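Cobalamin biosynthesis protein CobN (Mycobacterium tuberculosis, PDB 7C6O) is the large, catalytic subunit of cobaltochelatase, which probably inserts cobalt into the corrin precursor hydrogenobyrinic acid a,c-diamide during cobalamin biosynthesis. Local coordinates at residues Ile697-His702 with Met1132-Tyr1137; Pro1126-Ala1131 with Phe1141-Thr1146. All coordinates share one frame; numbering follows the deposited sequence. Where two conformers were deposited one is given.

Contact 1. Residues Ile697-His702 with Met1132-Tyr1137; sequences IRDGLH and MRRHGY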
loop_
_atom_site.group_PDB
_atom_site.type_symbol
_atom_site.label_atom_id
_atom_site.label_comp_id
_atom_site.label_asym_id
_atom_site.label_seq_id
_atom_site.Cartn_x
_atom_site.Cartn_y
_atom_site.Cartn_z
ATOM N N ILE A 697 11.367 -6.688 20.249
ATOM C CA ILE A 697 12.222 -5.865 19.404
ATOM C C ILE A 697 12.933 -6.784 18.423
ATOM O O ILE A 697 12.997 -8.001 18.611
ATOM C CB ILE A 697 13.256 -5.047 20.207
ATOM C CG1 ILE A 697 14.211 -5.986 20.945
ATOM C CG2 ILE A 697 12.563 -4.104 21.180
ATOM C CD1 ILE A 697 15.357 -5.275 21.637
ATOM N N ARG A 698 13.464 -6.199 17.356
ATOM C CA ARG A 698 14.176 -7.022 16.392
ATOM C C ARG A 698 15.509 -7.479 16.971
ATOM O O ARG A 698 16.177 -6.743 17.704
ATOM C CB ARG A 698 14.377 -6.278 15.073
ATOM C CG ARG A 698 15.264 -5.055 15.118
ATOM C CD ARG A 698 15.293 -4.438 13.728
ATOM N NE ARG A 698 16.020 -3.174 13.652
ATOM C CZ ARG A 698 15.523 -2.006 14.048
ATOM N NH1 ARG A 698 14.308 -1.950 14.575
ATOM N NH2 ARG A 698 16.245 -0.899 13.926
ATOM N N ASP A 699 15.874 -8.717 16.655
ATOM C CA ASP A 699 17.046 -9.404 17.181
ATOM C C ASP A 699 17.967 -9.812 16.040
ATOM O O ASP A 699 18.618 -10.861 16.073
ATOM C CB ASP A 699 16.628 -10.608 18.021
ATOM C CG ASP A 699 17.759 -11.146 18.868
ATOM O OD1 ASP A 699 18.505 -10.329 19.447
ATOM O OD2 ASP A 699 17.897 -12.383 18.957
ATOM N N GLY A 700 18.028 -8.973 15.019
ATOM C CA GLY A 700 18.764 -9.218 13.802
ATOM C C GLY A 700 18.006 -8.640 12.627
ATOM O O GLY A 700 17.039 -7.897 12.790
ATOM N N LEU A 701 18.462 -8.980 11.426
ATOM C CA LEU A 701 17.800 -8.570 10.198
ATOM C C LEU A 701 17.506 -9.807 9.367
ATOM O O LEU A 701 18.219 -10.810 9.450
ATOM C CB LEU A 701 18.656 -7.586 9.391
ATOM C CG LEU A 701 19.019 -6.276 10.094
ATOM C CD1 LEU A 701 19.977 -5.460 9.243
ATOM C CD2 LEU A 701 17.762 -5.482 10.398
ATOM N N HIS A 702 16.452 -9.736 8.564
ATOM C CA HIS A 702 16.107 -10.867 7.718
ATOM C C HIS A 702 17.063 -10.951 6.537
ATOM O O HIS A 702 17.470 -9.932 5.972
ATOM C CB HIS A 702 14.668 -10.763 7.210
ATOM C CG HIS A 702 14.252 -11.928 6.367
ATOM N ND1 HIS A 702 14.212 -13.218 6.854
ATOM C CD2 HIS A 702 13.880 -12.005 5.068
ATOM C CE1 HIS A 702 13.825 -14.038 5.892
ATOM N NE2 HIS A 702 13.618 -13.327 4.797
ATOM N N MET A 1132 22.706 -5.946 15.589
ATOM C CA MET A 1132 23.084 -5.214 14.384
ATOM C C MET A 1132 24.547 -5.441 14.026
ATOM O O MET A 1132 24.898 -5.454 12.840
ATOM C CB MET A 1132 22.797 -3.722 14.556
ATOM C CG MET A 1132 21.332 -3.386 14.812
ATOM S SD MET A 1132 20.222 -3.867 13.464
ATOM C CE MET A 1132 19.547 -5.413 14.080
ATOM N N ARG A 1133 25.411 -5.637 15.025
ATOM C CA ARG A 1133 26.809 -5.925 14.740
ATOM C C ARG A 1133 27.011 -7.308 14.140
ATOM O O ARG A 1133 28.133 -7.629 13.731
ATOM C CB ARG A 1133 27.655 -5.774 16.008
ATOM C CG ARG A 1133 27.857 -4.327 16.427
ATOM C CD ARG A 1133 28.994 -4.189 17.420
ATOM N NE ARG A 1133 28.703 -4.865 18.680
ATOM C CZ ARG A 1133 28.112 -4.284 19.719
ATOM N NH1 ARG A 1133 27.749 -3.010 19.651
ATOM N NH2 ARG A 1133 27.888 -4.976 20.825
ATOM N N ARG A 1134 25.969 -8.131 14.077
ATOM C CA ARG A 1134 26.016 -9.378 13.329
ATOM C C ARG A 1134 25.649 -9.196 11.863
ATOM O O ARG A 1134 25.663 -10.174 11.111
ATOM C CB ARG A 1134 25.079 -10.418 13.953
ATOM C CG ARG A 1134 25.435 -10.811 15.374
ATOM C CD ARG A 1134 24.687 -12.061 15.796
ATOM N NE ARG A 1134 23.241 -11.869 15.790
ATOM C CZ ARG A 1134 22.538 -11.483 16.849
ATOM N NH1 ARG A 1134 23.149 -11.242 18.002
ATOM N NH2 ARG A 1134 21.223 -11.335 16.754
ATOM N N HIS A 1135 25.330 -7.972 11.435
ATOM C CA HIS A 1135 24.818 -7.760 10.086
ATOM C C HIS A 1135 25.594 -6.691 9.321
ATOM O O HIS A 1135 25.049 -6.095 8.387
ATOM C CB HIS A 1135 23.325 -7.425 10.135
ATOM C CG HIS A 1135 22.470 -8.594 10.513
ATOM N ND1 HIS A 1135 22.067 -9.547 9.601
ATOM C CD2 HIS A 1135 21.968 -8.983 11.710
ATOM C CE1 HIS A 1135 21.344 -10.465 10.217
ATOM N NE2 HIS A 1135 21.268 -10.146 11.497
ATOM N N GLY A 1136 26.845 -6.440 9.703
ATOM C CA GLY A 1136 27.763 -5.693 8.855
ATOM C C GLY A 1136 27.250 -4.328 8.437
ATOM O O GLY A 1136 26.760 -3.540 9.253
ATOM N N TYR A 1137 27.368 -4.049 7.133
ATOM C CA TYR A 1137 27.046 -2.728 6.596
ATOM C C TYR A 1137 25.627 -2.306 6.960
ATOM O O TYR A 1137 25.400 -1.179 7.415
ATOM C CB TYR A 1137 27.241 -2.729 5.076
ATOM C CG TYR A 1137 26.804 -1.458 4.371
ATOM C CD1 TYR A 1137 25.489 -1.285 3.960
ATOM C CD2 TYR A 1137 27.711 -0.442 4.096
ATOM C CE1 TYR A 1137 25.086 -0.135 3.315
ATOM C CE2 TYR A 1137 27.315 0.715 3.443
ATOM C CZ TYR A 1137 25.999 0.862 3.058
ATOM O OH TYR A 1137 25.590 2.009 2.409
HETATM O O HOH W 1 21.552 -10.016 20.306
#

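Contact 2. Residues Pro1126-Ala1131 with Phe1141-Thr1146; sequences PRWMAA and FEMAAT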
loop_
_atom_site.group_PDB
_atom_site.type_symbol
_atom_site.label_atom_id
_atom_site.label_comp_id
_atom_site.label_asym_id
_atom_site.label_seq_id
_atom_site.Cartn_x
_atom_site.Cartn_y
_atom_site.Cartn_z
ATOM N N PRO A 1126 21.763 -3.280 24.689
ATOM C CA PRO A 1126 22.930 -4.029 24.192
ATOM C C PRO A 1126 22.560 -5.240 23.355
ATOM O O PRO A 1126 23.341 -5.632 22.479
ATOM C CB PRO A 1126 23.669 -4.428 25.480
ATOM C CG PRO A 1126 22.647 -4.320 26.571
ATOM C CD PRO A 1126 21.736 -3.201 26.158
ATOM N N ARG A 1127 21.385 -5.834 23.580
ATOM C CA ARG A 1127 20.964 -6.968 22.761
ATOM C C ARG A 1127 20.704 -6.542 21.321
ATOM O O ARG A 1127 21.060 -7.263 20.381
ATOM C CB ARG A 1127 19.717 -7.622 23.360
ATOM C CG ARG A 1127 19.972 -8.402 24.642
ATOM C CD ARG A 1127 18.690 -9.035 25.164
ATOM N NE ARG A 1127 17.955 -9.723 24.106
ATOM C CZ ARG A 1127 18.239 -10.946 23.668
ATOM N NH1 ARG A 1127 19.248 -11.626 24.195
ATOM N NH2 ARG A 1127 17.515 -11.491 22.700
ATOM N N TRP A 1128 20.085 -5.374 21.128
ATOM C CA TRP A 1128 19.831 -4.895 19.773
ATOM C C TRP A 1128 21.114 -4.430 19.098
ATOM O O TRP A 1128 21.327 -4.697 17.910
ATOM C CB TRP A 1128 18.804 -3.764 19.784
ATOM C CG TRP A 1128 18.529 -3.241 18.408
ATOM C CD1 TRP A 1128 17.687 -3.781 17.480
ATOM C CD2 TRP A 1128 19.122 -2.092 17.793
ATOM N NE1 TRP A 1128 17.712 -3.036 16.326
ATOM C CE2 TRP A 1128 18.583 -1.991 16.494
ATOM C CE3 TRP A 1128 20.052 -1.138 18.214
ATOM C CZ2 TRP A 1128 18.943 -0.972 15.614
ATOM C CZ3 TRP A 1128 20.405 -0.124 17.341
ATOM C CH2 TRP A 1128 19.854 -0.050 16.055
ATOM N N MET A 1129 21.976 -3.721 19.832
ATOM C CA MET A 1129 23.234 -3.275 19.241
ATOM C C MET A 1129 24.096 -4.461 18.828
ATOM O O MET A 1129 24.701 -4.451 17.750
ATOM C CB MET A 1129 23.986 -2.364 20.211
ATOM C CG MET A 1129 23.270 -1.055 20.498
ATOM S SD MET A 1129 24.283 0.144 21.387
ATOM C CE MET A 1129 25.567 0.456 20.173
ATOM N N ALA A 1130 24.152 -5.500 19.665
ATOM C CA ALA A 1130 24.921 -6.688 19.309
ATOM C C ALA A 1130 24.311 -7.396 18.105
ATOM O O ALA A 1130 25.037 -7.931 17.258
ATOM C CB ALA A 1130 25.011 -7.633 20.508
ATOM N N ALA A 1131 22.977 -7.395 18.006
ATOM C CA ALA A 1131 22.314 -8.001 16.856
ATOM C C ALA A 1131 22.670 -7.280 15.562
ATOM O O ALA A 1131 22.903 -7.920 14.530
ATOM C CB ALA A 1131 20.798 -8.007 17.065
ATOM N N PHE A 1141 24.147 0.638 9.167
ATOM C CA PHE A 1141 23.193 1.555 8.549
ATOM C C PHE A 1141 22.010 1.825 9.471
ATOM O O PHE A 1141 21.569 2.972 9.608
ATOM C CB PHE A 1141 22.725 0.963 7.215
ATOM C CG PHE A 1141 21.716 1.805 6.475
ATOM C CD1 PHE A 1141 20.372 1.771 6.814
ATOM C CD2 PHE A 1141 22.111 2.594 5.407
ATOM C CE1 PHE A 1141 19.447 2.535 6.127
ATOM C CE2 PHE A 1141 21.189 3.355 4.712
ATOM C CZ PHE A 1141 19.856 3.325 5.074
ATOM N N GLU A 1142 21.472 0.780 10.103
ATOM C CA GLU A 1142 20.301 0.954 10.958
ATOM C C GLU A 1142 20.630 1.786 12.191
ATOM O O GLU A 1142 19.787 2.553 12.670
ATOM C CB GLU A 1142 19.739 -0.410 11.361
ATOM C CG GLU A 1142 19.207 -1.230 10.195
ATOM C CD GLU A 1142 17.974 -0.615 9.557
ATOM O OE1 GLU A 1142 17.247 0.126 10.253
ATOM O OE2 GLU A 1142 17.735 -0.869 8.357
ATOM N N MET A 1143 21.844 1.642 12.727
ATOM C CA MET A 1143 22.245 2.488 13.846
ATOM C C MET A 1143 22.303 3.951 13.425
ATOM O O MET A 1143 21.813 4.834 14.139
ATOM C CB MET A 1143 23.595 2.034 14.402
ATOM C CG MET A 1143 23.569 0.671 15.072
ATOM S SD MET A 1143 25.206 0.201 15.674
ATOM C CE MET A 1143 24.879 -1.420 16.348
ATOM N N ALA A 1144 22.887 4.223 12.254
ATOM C CA ALA A 1144 23.002 5.600 11.784
ATOM C C ALA A 1144 21.637 6.199 11.473
ATOM O O ALA A 1144 21.401 7.383 11.739
ATOM C CB ALA A 1144 23.904 5.663 10.552
ATOM N N ALA A 1145 20.734 5.405 10.895
ATOM C CA ALA A 1145 19.394 5.908 10.611
ATOM C C ALA A 1145 18.667 6.273 11.895
ATOM O O ALA A 1145 17.946 7.276 11.946
ATOM C CB ALA A 1145 18.595 4.875 9.818
ATOM N N THR A 1146 18.855 5.470 12.949
ATOM C CA THR A 1146 18.233 5.769 14.235
ATOM C C THR A 1146 18.676 7.130 14.758
ATOM O O THR A 1146 17.861 7.893 15.286
ATOM C CB THR A 1146 18.561 4.665 15.244
ATOM O OG1 THR A 1146 17.994 3.425 14.799
ATOM C CG2 THR A 1146 18.001 5.004 16.621
#

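Contact 1. Residues Ile697-His702 with Met1132-Tyr1137
Arg1134 and Asp699 make the charged side of this contact, where the loop following strand 696-698 meets the type I turn Met1132-His1135 ahead of helix 1136-1157. The guanidinium brings NH2, at its edge and in plane, to 2.7 Å from the backbone Asp699 O. Its ion pair with the carboxylate is long, Asp699 OD1 to Arg1134 NH2 being 4.0 Å, and the two planes stand 73° apart. A water joins the groups, donating to Asp699 OD1 (3.2 Å) and accepting from Arg1134 NH1 (3.1 Å).

The aromatic contact is a CH-pi interaction. Leu701 CB sits above the His1135 ring, 4.0 Å from its centroid and 9° off the normal, while Leu701 N also lies over a face, 3.0 Å from His1135 NE2. Asp390 binds ND1 of that ring.

Apolar packing falls to Met1132. Bends at chi2 (-62°) and chi3 fold its chain across that of Leu701, nearly perpendicular to it, with Met1132 CE 4.1 Å from Leu701 CD2 and 3.8 Å from Gly700 O.

The chemistry is thus divided: a partly solvated ionic side, whose pairing is probably weak, and a histidine face and methionine methyl group packed closely against the 700-701 backbone.

Contact 2. Residues Pro1126-Ala1131 with Phe1141-Thr1146
Glu1142 O takes two donors from one residue, Thr1146, and also lies near the rim of Trp1128 across the contact. The hydroxyl Thr1146 OG1 donates to Glu1142 O over 2.9 Å with a C=O...O angle of 153°, and the helical bond from Thr1146 N to Glu1142 O measures 3.1 Å. The two donors arrive from opposite faces of the carbonyl plane. Near the plane of the indole, at its edge, Glu1142 O lies 4.3 Å from Trp1128 CH2, a loose approach longer than van der Waals contact. The same hydroxyl is hydrogen-bonded to Arg1122, whose guanidinium also makes a cation-pi contact with Trp1128, so one arginine is shared by both helices.

The apolar part rests on two methionines and the indole. With CG anti to the backbone N (chi1 179°), Trp1128 reaches out to the second helix, and its CH2 meets Met1143 CG at 3.9 Å as the two side chains run antiparallel alongside one another. Met1143 is extended beyond CG, which carries its methyl back to the first helix: Met1143 CE ends 3.3 Å from Met1129 O and 4.1 Å from Met1129 CB. Every residue that touches here is buried.

The segments' axes approach to 11.0 Å with their directions 130° apart, so the backbones of the consecutive helices 1126-1132 and 1136-1157 stay apart and side chains span the gap, Met1143 reaching the opposite backbone. Tyr1172 of helix 1162-1174 packs on Trp1128, Met1129, Met1143 and Thr1146, and Asn1178 of helix 1176-1185 touches both Met1129 and Met1143, placing the contact inside a cluster of helices near the C-terminal end of the chain.

Contacts 1 and 2 lie about 7 Å apart, centre to centre, on the same side of the chain's centre, and both use helix 1136-1157. Their segments alternate in sequence: 697-702 comes first, some 420 residues ahead, followed by 1126-1131, 1132-1137 and 1141-1146. Contact 2 joins helices 1126-1132 and 1136-1157 locally, whereas contact 1 brings the loop after strand 696-698 against the turn linking them. They also touch directly: Ala1131 CB packs on the Asp699-Gly700 backbone, Arg698 on Trp1128, and Asp699 forms a long, weak ion pair with Arg1127. Together they hold this C-terminal helix pair against a sequence-distant loop, all within the CobN/magnesium chelatase homology region.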